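CDP-4-keto-6-deoxy-D-glucose-3-dehydrase (Yersinia pseudotuberculosis, PDB 3BB8) probably acts as a pyridoxal phosphate-dependent 3-dehydrase on CDP-4-keto-6-deoxy-D-glucose in lipopolysaccharide biosynthesis, using an aspartate aminotransferase fold. Local coordinates at residues A[324-329]-A[428-433]. The protein carries 1 engineered substitution. Residues are numbered along the deposited sequence; the frame is centred on the assembly and turned at random.
Sequences LQSCAD and KFEEFF
Cys327 pushes its sulfur into a hollow at the end of helix 419-432, formed by Phe429 and Glu430 of its last turn and by Phe433 just past it. SG lies 4.1 Å from Phe429 CB and 4.3 Å from Phe433 CD2, with Glu430 CG on a third side, at a looser 4.4 Å. The sulfur stands anti to the carbonyl carbon (chi1 -53°), which carries it across to the helix. Beside it, Leu324 adds a second bump: its CD1 methyl rests 4.1 Å from Phe429 CB and approaches the ring obliquely, so that Phe429 CB is touched by both side chains. At the more exposed border, Ser326 OG donates a hydrogen bond to Glu430 OE1 (3.2 Å), using the anti lone pair of that oxygen; the glutamate reaches it with a chain extended beyond CG (chi2 167°). The contact is a small apolar patch with one hydrogen bond at its edge, joining the 3-10 turn after helix 293-323 to the end of the C-terminal helix. Around it, Leu324 and Phe429 share Ile349 of strand 347-351, Phe429 reaches Phe409 and Ile411 of strand 408-411 and Leu366 of helix 359-368, and Phe433 stacks on Phe330, just before strand 331-332.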
ATOM      1  N   LEU A 324     -24.635  -5.328  31.388  1.00 45.44           N
ATOM      2  CA  LEU A 324     -23.772  -6.478  31.666  1.00 45.55           C
ATOM      3  C   LEU A 324     -23.205  -6.504  33.083  1.00 46.55           C
ATOM      4  O   LEU A 324     -22.464  -7.416  33.449  1.00 46.50           O
ATOM      5  CB  LEU A 324     -22.617  -6.505  30.661  1.00 44.90           C
ATOM      6  CG  LEU A 324     -22.519  -7.663  29.670  1.00 44.15           C
ATOM      7  CD1 LEU A 324     -23.884  -8.084  29.193  1.00 43.12           C
ATOM      8  CD2 LEU A 324     -21.636  -7.229  28.500  1.00 44.66           C
ATOM      9  N   GLN A 325     -23.546  -5.508  33.887  1.00 46.48           N
ATOM     10  CA  GLN A 325     -23.028  -5.477  35.243  1.00 47.45           C
ATOM     11  C   GLN A 325     -23.588  -6.658  36.043  1.00 47.15           C
ATOM     12  O   GLN A 325     -23.089  -6.991  37.116  1.00 46.56           O
ATOM     13  CB  GLN A 325     -23.416  -4.169  35.920  1.00 48.92           C
ATOM     14  CG  GLN A 325     -22.476  -3.786  37.043  1.00 52.68           C
ATOM     15  CD  GLN A 325     -21.267  -3.034  36.538  1.00 53.08           C
ATOM     16  OE1 GLN A 325     -20.292  -2.848  37.260  1.00 55.00           O
ATOM     17  NE2 GLN A 325     -21.334  -2.576  35.294  1.00 54.11           N
ATOM     18  N   SER A 326     -24.625  -7.291  35.506  1.00 46.31           N
ATOM     19  CA  SER A 326     -25.264  -8.420  36.162  1.00 46.78           C
ATOM     20  C   SER A 326     -24.408  -9.680  36.141  1.00 47.84           C
ATOM     21  O   SER A 326     -24.691 -10.642  36.859  1.00 48.43           O
ATOM     22  CB  SER A 326     -26.599  -8.713  35.490  1.00 46.77           C
ATOM     23  OG  SER A 326     -26.406  -9.048  34.131  1.00 48.76           O
ATOM     24  N   CYS A 327     -23.365  -9.678  35.317  1.00 46.20           N
ATOM     25  CA  CYS A 327     -22.483 -10.828  35.213  1.00 44.18           C
ATOM     26  C   CYS A 327     -21.125 -10.565  35.853  1.00 42.24           C
ATOM     27  O   CYS A 327     -20.226 -11.389  35.764  1.00 41.64           O
ATOM     28  CB  CYS A 327     -22.290 -11.195  33.748  1.00 45.17           C
ATOM     29  SG  CYS A 327     -23.827 -11.431  32.856  1.00 48.91           S
ATOM     30  N   ALA A 328     -20.987  -9.425  36.518  1.00 41.79           N
ATOM     31  CA  ALA A 328     -19.724  -9.055  37.144  1.00 42.93           C
ATOM     32  C   ALA A 328     -19.003 -10.169  37.907  1.00 45.24           C
ATOM     33  O   ALA A 328     -17.790 -10.081  38.122  1.00 45.18           O
ATOM     34  CB  ALA A 328     -19.936  -7.859  38.050  1.00 42.58           C
ATOM     35  N   ASP A 329     -19.726 -11.210  38.320  1.00 47.38           N
ATOM     36  CA  ASP A 329     -19.099 -12.318  39.057  1.00 48.71           C
ATOM     37  C   ASP A 329     -18.313 -13.284  38.170  1.00 48.03           C
ATOM     38  O   ASP A 329     -17.412 -13.978  38.643  1.00 47.30           O
ATOM     39  CB  ASP A 329     -20.143 -13.138  39.826  1.00 50.96           C
ATOM     40  CG  ASP A 329     -20.650 -12.436  41.071  1.00 52.71           C
ATOM     41  OD1 ASP A 329     -19.861 -11.732  41.742  1.00 52.77           O
ATOM     42  OD2 ASP A 329     -21.844 -12.612  41.388  1.00 54.10           O
ATOM     43  N   LYS A 428     -28.215 -13.103  26.231  1.00 44.39           N
ATOM     44  CA  LYS A 428     -27.432 -14.295  25.945  1.00 43.39           C
ATOM     45  C   LYS A 428     -26.344 -14.502  26.993  1.00 42.40           C
ATOM     46  O   LYS A 428     -26.030 -15.636  27.350  1.00 42.20           O
ATOM     47  CB  LYS A 428     -26.839 -14.220  24.541  1.00 42.86           C
ATOM     48  CG  LYS A 428     -27.856 -14.539  23.458  1.00 44.42           C
ATOM     49  CD  LYS A 428     -28.427 -15.922  23.689  1.00 46.65           C
ATOM     50  CE  LYS A 428     -29.471 -16.301  22.659  1.00 50.36           C
ATOM     51  NZ  LYS A 428     -30.013 -17.672  22.933  1.00 51.68           N
ATOM     52  N   PHE A 429     -25.770 -13.415  27.495  1.00 41.57           N
ATOM     53  CA  PHE A 429     -24.748 -13.542  28.521  1.00 42.04           C
ATOM     54  C   PHE A 429     -25.426 -14.061  29.791  1.00 42.17           C
ATOM     55  O   PHE A 429     -24.910 -14.951  30.471  1.00 39.77           O
ATOM     56  CB  PHE A 429     -24.082 -12.195  28.803  1.00 42.62           C
ATOM     57  CG  PHE A 429     -22.805 -11.973  28.040  1.00 44.67           C
ATOM     58  CD1 PHE A 429     -22.830 -11.623  26.694  1.00 44.26           C
ATOM     59  CD2 PHE A 429     -21.571 -12.111  28.675  1.00 45.30           C
ATOM     60  CE1 PHE A 429     -21.643 -11.408  25.986  1.00 45.88           C
ATOM     61  CE2 PHE A 429     -20.379 -11.900  27.976  1.00 46.58           C
ATOM     62  CZ  PHE A 429     -20.416 -11.546  26.630  1.00 45.50           C
ATOM     63  N   GLU A 430     -26.592 -13.498  30.098  1.00 41.66           N
ATOM     64  CA  GLU A 430     -27.349 -13.908  31.273  1.00 42.09           C
ATOM     65  C   GLU A 430     -27.784 -15.363  31.144  1.00 40.81           C
ATOM     66  O   GLU A 430     -27.679 -16.124  32.093  1.00 40.22           O
ATOM     67  CB  GLU A 430     -28.555 -12.989  31.464  1.00 41.44           C
ATOM     68  CG  GLU A 430     -28.161 -11.638  32.039  1.00 42.75           C
ATOM     69  CD  GLU A 430     -29.269 -10.608  31.958  1.00 42.92           C
ATOM     70  OE1 GLU A 430     -29.077  -9.488  32.484  1.00 45.10           O
ATOM     71  OE2 GLU A 430     -30.322 -10.909  31.364  1.00 46.03           O
ATOM     72  N   GLU A 431     -28.244 -15.749  29.961  1.00 41.39           N
ATOM     73  CA  GLU A 431     -28.661 -17.119  29.724  1.00 42.62           C
ATOM     74  C   GLU A 431     -27.493 -18.086  29.875  1.00 44.43           C
ATOM     75  O   GLU A 431     -27.675 -19.219  30.306  1.00 46.83           O
ATOM     76  CB  GLU A 431     -29.219 -17.276  28.316  1.00 44.63           C
ATOM     77  CG  GLU A 431     -29.653 -18.703  28.014  1.00 48.19           C
ATOM     78  CD  GLU A 431     -30.045 -18.918  26.565  1.00 49.76           C
ATOM     79  OE1 GLU A 431     -30.701 -18.027  25.987  1.00 51.32           O
ATOM     80  OE2 GLU A 431     -29.710 -19.990  26.011  1.00 51.35           O
ATOM     81  N   PHE A 432     -26.295 -17.641  29.514  1.00 43.94           N
ATOM     82  CA  PHE A 432     -25.105 -18.482  29.577  1.00 43.71           C
ATOM     83  C   PHE A 432     -24.677 -18.805  31.003  1.00 43.97           C
ATOM     84  O   PHE A 432     -24.359 -19.950  31.318  1.00 42.70           O
ATOM     85  CB  PHE A 432     -23.940 -17.796  28.843  1.00 44.12           C
ATOM     86  CG  PHE A 432     -22.661 -18.594  28.839  1.00 41.97           C
ATOM     87  CD1 PHE A 432     -22.466 -19.617  27.921  1.00 42.77           C
ATOM     88  CD2 PHE A 432     -21.657 -18.325  29.764  1.00 42.00           C
ATOM     89  CE1 PHE A 432     -21.287 -20.364  27.919  1.00 41.85           C
ATOM     90  CE2 PHE A 432     -20.478 -19.066  29.773  1.00 41.76           C
ATOM     91  CZ  PHE A 432     -20.294 -20.088  28.846  1.00 42.13           C
ATOM     92  N   PHE A 433     -24.651 -17.787  31.856  1.00 44.35           N
ATOM     93  CA  PHE A 433     -24.232 -17.964  33.235  1.00 46.54           C
ATOM     94  C   PHE A 433     -25.400 -18.328  34.147  1.00 48.00           C
ATOM     95  O   PHE A 433     -25.273 -18.303  35.372  1.00 47.59           O
ATOM     96  CB  PHE A 433     -23.535 -16.687  33.735  1.00 47.02           C
ATOM     97  CG  PHE A 433     -22.216 -16.403  33.051  1.00 47.47           C
ATOM     98  CD1 PHE A 433     -21.154 -17.299  33.153  1.00 47.09           C
ATOM     99  CD2 PHE A 433     -22.042 -15.253  32.286  1.00 47.69           C
ATOM    100  CE1 PHE A 433     -19.940 -17.058  32.504  1.00 47.28           C
ATOM    101  CE2 PHE A 433     -20.833 -14.999  31.630  1.00 47.00           C
ATOM    102  CZ  PHE A 433     -19.780 -15.903  31.738  1.00 47.30           C
TER